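PDB 3OC7: enoyl-CoA hydratase from Mycobacterium avium, which probably catalyses the reversible addition of water to the double bond of trans-2-enoyl-CoA thioesters in fatty acid metabolism. Local coordinates for residues Ala38-Leu43 and Ala98-Ala103; Ala55-Val60 and Gly210-Leu215. All coordinates share one frame; numbering follows the deposited sequence.

Interaction 1 (Ala38-Leu43 and Ala98-Ala103)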
# COMPACT_ATOMS: atom_id res chain seq x y z
N ALA A 38 19.64 27.87 -10.48
CA ALA A 38 20.83 27.34 -11.15
C ALA A 38 21.03 25.83 -10.91
O ALA A 38 21.32 25.09 -11.86
CB ALA A 38 22.09 28.12 -10.74
N LEU A 39 20.90 25.39 -9.66
CA LEU A 39 21.04 23.95 -9.37
C LEU A 39 19.98 23.11 -10.11
O LEU A 39 20.29 22.05 -10.68
CB LEU A 39 21.02 23.66 -7.86
CG LEU A 39 21.29 22.21 -7.41
CD1 LEU A 39 22.14 22.15 -6.14
CD2 LEU A 39 19.99 21.42 -7.24
N VAL A 40 18.73 23.58 -10.10
CA VAL A 40 17.63 22.92 -10.82
C VAL A 40 17.86 22.82 -12.34
O VAL A 40 17.71 21.74 -12.93
CB VAL A 40 16.25 23.57 -10.47
CG1 VAL A 40 15.14 23.02 -11.35
CG2 VAL A 40 15.89 23.30 -9.01
N SER A 41 18.27 23.91 -12.99
CA SER A 41 18.63 23.89 -14.43
C SER A 41 19.76 22.90 -14.76
O SER A 41 19.69 22.16 -15.76
CB SER A 41 19.00 25.30 -14.96
OG SER A 41 17.89 26.17 -14.94
N GLN A 42 20.79 22.88 -13.90
CA GLN A 42 21.91 21.96 -14.09
C GLN A 42 21.55 20.47 -13.91
O GLN A 42 22.13 19.61 -14.59
CB GLN A 42 23.13 22.35 -13.22
CG GLN A 42 23.80 23.69 -13.70
CD GLN A 42 24.86 24.25 -12.75
OE1 GLN A 42 25.60 23.50 -12.12
NE2 GLN A 42 24.95 25.58 -12.68
N LEU A 43 20.59 20.16 -13.03
CA LEU A 43 20.05 18.79 -12.93
C LEU A 43 19.27 18.34 -14.18
O LEU A 43 19.43 17.19 -14.66
CB LEU A 43 19.17 18.60 -11.69
CG LEU A 43 19.71 18.09 -10.35
CD1 LEU A 43 18.55 17.50 -9.53
CD2 LEU A 43 20.78 17.02 -10.52
N ALA A 98 7.69 20.56 -9.21
CA ALA A 98 6.93 19.53 -9.92
C ALA A 98 7.57 19.10 -11.24
O ALA A 98 7.66 17.89 -11.55
CB ALA A 98 5.47 19.98 -10.13
N ALA A 99 8.07 20.07 -12.02
CA ALA A 99 8.71 19.75 -13.31
C ALA A 99 10.02 18.95 -13.19
O ALA A 99 10.31 18.09 -14.04
CB ALA A 99 8.92 21.03 -14.13
N LEU A 100 10.79 19.23 -12.13
CA LEU A 100 12.01 18.47 -11.85
C LEU A 100 11.70 17.03 -11.45
O LEU A 100 12.32 16.09 -11.96
CB LEU A 100 12.90 19.19 -10.81
CG LEU A 100 14.18 18.45 -10.37
CD1 LEU A 100 15.13 18.20 -11.56
CD2 LEU A 100 14.86 19.26 -9.25
N MET A 101 10.75 16.86 -10.53
CA MET A 101 10.30 15.51 -10.16
C MET A 101 9.78 14.72 -11.37
O MET A 101 10.12 13.54 -11.56
CB MET A 101 9.23 15.57 -9.05
CG MET A 101 9.73 16.11 -7.68
SD MET A 101 8.50 15.91 -6.35
CE MET A 101 7.11 16.85 -7.05
N ARG A 102 8.98 15.38 -12.20
CA ARG A 102 8.42 14.76 -13.41
C ARG A 102 9.50 14.30 -14.44
O ARG A 102 9.35 13.24 -15.07
CB ARG A 102 7.34 15.65 -14.07
CG ARG A 102 6.51 14.92 -15.15
CD ARG A 102 5.24 15.66 -15.63
NE ARG A 102 4.43 14.76 -16.47
CZ ARG A 102 3.11 14.77 -16.58
NH1 ARG A 102 2.36 15.66 -15.91
NH2 ARG A 102 2.53 13.88 -17.38
N ALA A 103 10.57 15.09 -14.59
CA ALA A 103 11.71 14.72 -15.47
C ALA A 103 12.38 13.41 -15.02
O ALA A 103 12.71 12.55 -15.84
CB ALA A 103 12.75 15.86 -15.56
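L100 reaches from helix 86-106 towards helix 37-52 and sets its two methyl groups against V40 and L43, one helical turn apart on the facing side. No hydrogen bond joins the two segments; the contact is entirely aliphatic. The CD1 atoms of L100 and L43 come within 4.0 Å, and L100 CD1 also lies 4.1 Å from L43 CB. The other branch, L100 CD2, touches both L43 CD1 (4.1 Å) and V40 CG2 (4.2 Å), so one leucine fork serves both neighbours. With CG anti to the backbone N (chi1 177°), L100 extends its fork across the gap, spanning backbones whose nearest CA atoms, those of V40 and L100, are 7.2 Å apart. L43 meets it at about a right angle, while V40 crosses it at a slant and offers a single methyl, which a compact beta-branched residue can do without a long reach. H44 also touches L100, so this side chain meets V40, L43 and H44, residues i, i+3 and i+4 of helix 37-52. On the next turn of its helix L100 is followed by small A103, which touches H44 as well. The neighbouring M101 packs on F230 of helix 212-245; L100 with V40 and L43 joins two of the helices that accompany the sheet of the crotonase fold.

Interaction 2 (Ala55-Val60 and Gly210-Leu215)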
# COMPACT_ATOMS: atom_id res chain seq x y z
N ALA A 55 25.73 4.30 -24.12
CA ALA A 55 26.48 3.46 -23.16
C ALA A 55 25.95 3.50 -21.70
O ALA A 55 26.36 2.68 -20.87
CB ALA A 55 27.97 3.80 -23.20
N VAL A 56 25.09 4.47 -21.39
CA VAL A 56 24.50 4.60 -20.05
C VAL A 56 23.18 3.81 -19.93
O VAL A 56 22.27 4.00 -20.76
CB VAL A 56 24.29 6.11 -19.67
CG1 VAL A 56 23.62 6.26 -18.28
CG2 VAL A 56 25.61 6.88 -19.70
N ARG A 57 23.10 2.93 -18.92
CA ARG A 57 21.87 2.18 -18.61
C ARG A 57 21.21 2.49 -17.23
O ARG A 57 20.08 2.05 -16.96
CB ARG A 57 22.06 0.66 -18.85
CG ARG A 57 22.24 0.30 -20.35
CD ARG A 57 22.16 -1.20 -20.68
NE ARG A 57 23.15 -2.04 -19.98
CZ ARG A 57 24.44 -2.15 -20.31
NH1 ARG A 57 24.94 -1.46 -21.34
NH2 ARG A 57 25.23 -2.94 -19.61
N VAL A 58 21.90 3.28 -16.39
CA VAL A 58 21.42 3.65 -15.06
C VAL A 58 22.10 4.95 -14.59
O VAL A 58 23.26 5.22 -14.98
CB VAL A 58 21.63 2.47 -14.04
CG1 VAL A 58 23.11 2.12 -13.89
CG2 VAL A 58 21.00 2.76 -12.66
N VAL A 59 21.38 5.76 -13.78
CA VAL A 59 21.91 6.98 -13.12
C VAL A 59 21.95 6.87 -11.59
O VAL A 59 20.99 6.35 -10.99
CB VAL A 59 21.00 8.20 -13.46
CG1 VAL A 59 21.39 9.48 -12.66
CG2 VAL A 59 21.01 8.49 -14.95
N VAL A 60 23.04 7.35 -10.95
CA VAL A 60 23.09 7.54 -9.48
C VAL A 60 23.02 9.04 -9.13
O VAL A 60 23.80 9.84 -9.68
CB VAL A 60 24.38 6.90 -8.86
CG1 VAL A 60 24.50 7.21 -7.33
CG2 VAL A 60 24.44 5.39 -9.15
N GLY A 210 20.35 -5.57 -17.43
CA GLY A 210 19.15 -5.38 -18.27
C GLY A 210 19.42 -4.65 -19.58
O GLY A 210 20.36 -3.84 -19.67
N SER A 211 18.61 -4.94 -20.60
CA SER A 211 18.75 -4.26 -21.90
C SER A 211 18.15 -2.84 -21.87
O SER A 211 17.27 -2.57 -21.03
CB SER A 211 18.09 -5.11 -23.01
OG SER A 211 16.78 -4.63 -23.33
N PRO A 212 18.60 -1.93 -22.76
CA PRO A 212 17.98 -0.58 -22.72
C PRO A 212 16.45 -0.57 -22.90
O PRO A 212 15.75 0.15 -22.17
CB PRO A 212 18.70 0.18 -23.84
CG PRO A 212 20.02 -0.54 -24.00
CD PRO A 212 19.74 -1.99 -23.71
N GLN A 213 15.93 -1.38 -23.83
CA GLN A 213 14.48 -1.50 -24.05
C GLN A 213 13.75 -2.17 -22.86
O GLN A 213 12.69 -1.71 -22.43
CB GLN A 213 14.21 -2.22 -25.38
CG GLN A 213 12.80 -2.78 -25.58
CD GLN A 213 12.72 -3.71 -26.79
OE1 GLN A 213 12.85 -4.93 -26.67
NE2 GLN A 213 12.53 -3.12 -27.96
N GLY A 214 14.33 -3.25 -22.33
CA GLY A 214 13.71 -3.96 -21.20
C GLY A 214 13.60 -3.11 -19.94
O GLY A 214 12.55 -3.13 -19.28
N LEU A 215 14.66 -2.38 -19.60
CA LEU A 215 14.65 -1.45 -18.45
C LEU A 215 13.66 -0.29 -18.62
O LEU A 215 12.91 0.02 -17.67
CB LEU A 215 16.06 -0.90 -18.14
CG LEU A 215 17.09 -1.92 -17.68
CD1 LEU A 215 18.51 -1.36 -17.67
CD2 LEU A 215 16.72 -2.48 -16.29
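S211 OG has two hydrogen-bond partners, G214 N of its own chain and E249 OE1 of the second subunit, while the S211 backbone passes alongside R57. The first bond, 3.0 Å long from G214 N to S211 OG and nearly straight at 167°, is a serine N-cap at the start of helix 212-245 in this crotonase-fold protein. Serine suits the position because its short hydroxyl can fold back to a backbone N-H that the first turn leaves without an intrahelical acceptor. The E249 carboxylate oxygen also takes Q213 N, so a negative group from the neighbouring subunit sits at the positive end of the helix, which probably favours its charged form. P212, the first helical residue, has no N-H to satisfy and presents its ring to the arginine: R57 CD is 4.0 Å from P212 CD.

R57 makes the whole contact from the 55-60 side. A turn about its CG-CD bond (chi3 -59°) bends the chain so that NE comes near G210 O, and the guanidinium finds its clear polar partner outside the two segments, with NH2 hydrogen-bonded to G208 O. G210 O lies obliquely to the guanidinium, 3.3 Å from R57 NE. W265 of the second subunit packs on both R57 and S211, so the contact lies at a subunit boundary. Lacking a side chain, G210 leaves room for L215, whose CD2 comes to 4.3 Å from G210 CA. The other L215 methyl, CD1, turns to the strand side and rests 3.8 Å from R57 O.

The centres of the two interactions are 21 Å apart and their nearest atoms about 8 Å, so they do not touch. Along the chain their segments alternate, in the order 38-43, 55-60, 98-103, 210-215. Helix 37-52 runs on into strand 58-63, and helix 86-106 into strand 111-115, its parallel neighbour in the six-stranded sheet. Helix 212-245 links both regions: it begins in interaction 2, and further along F230 and L227 pack on M101 and R102 of the 98-103 segment. Interaction 1 lies within the subunit, untouched by other chains, whereas interaction 2 lies where the second subunit of the three-chain assembly closes in.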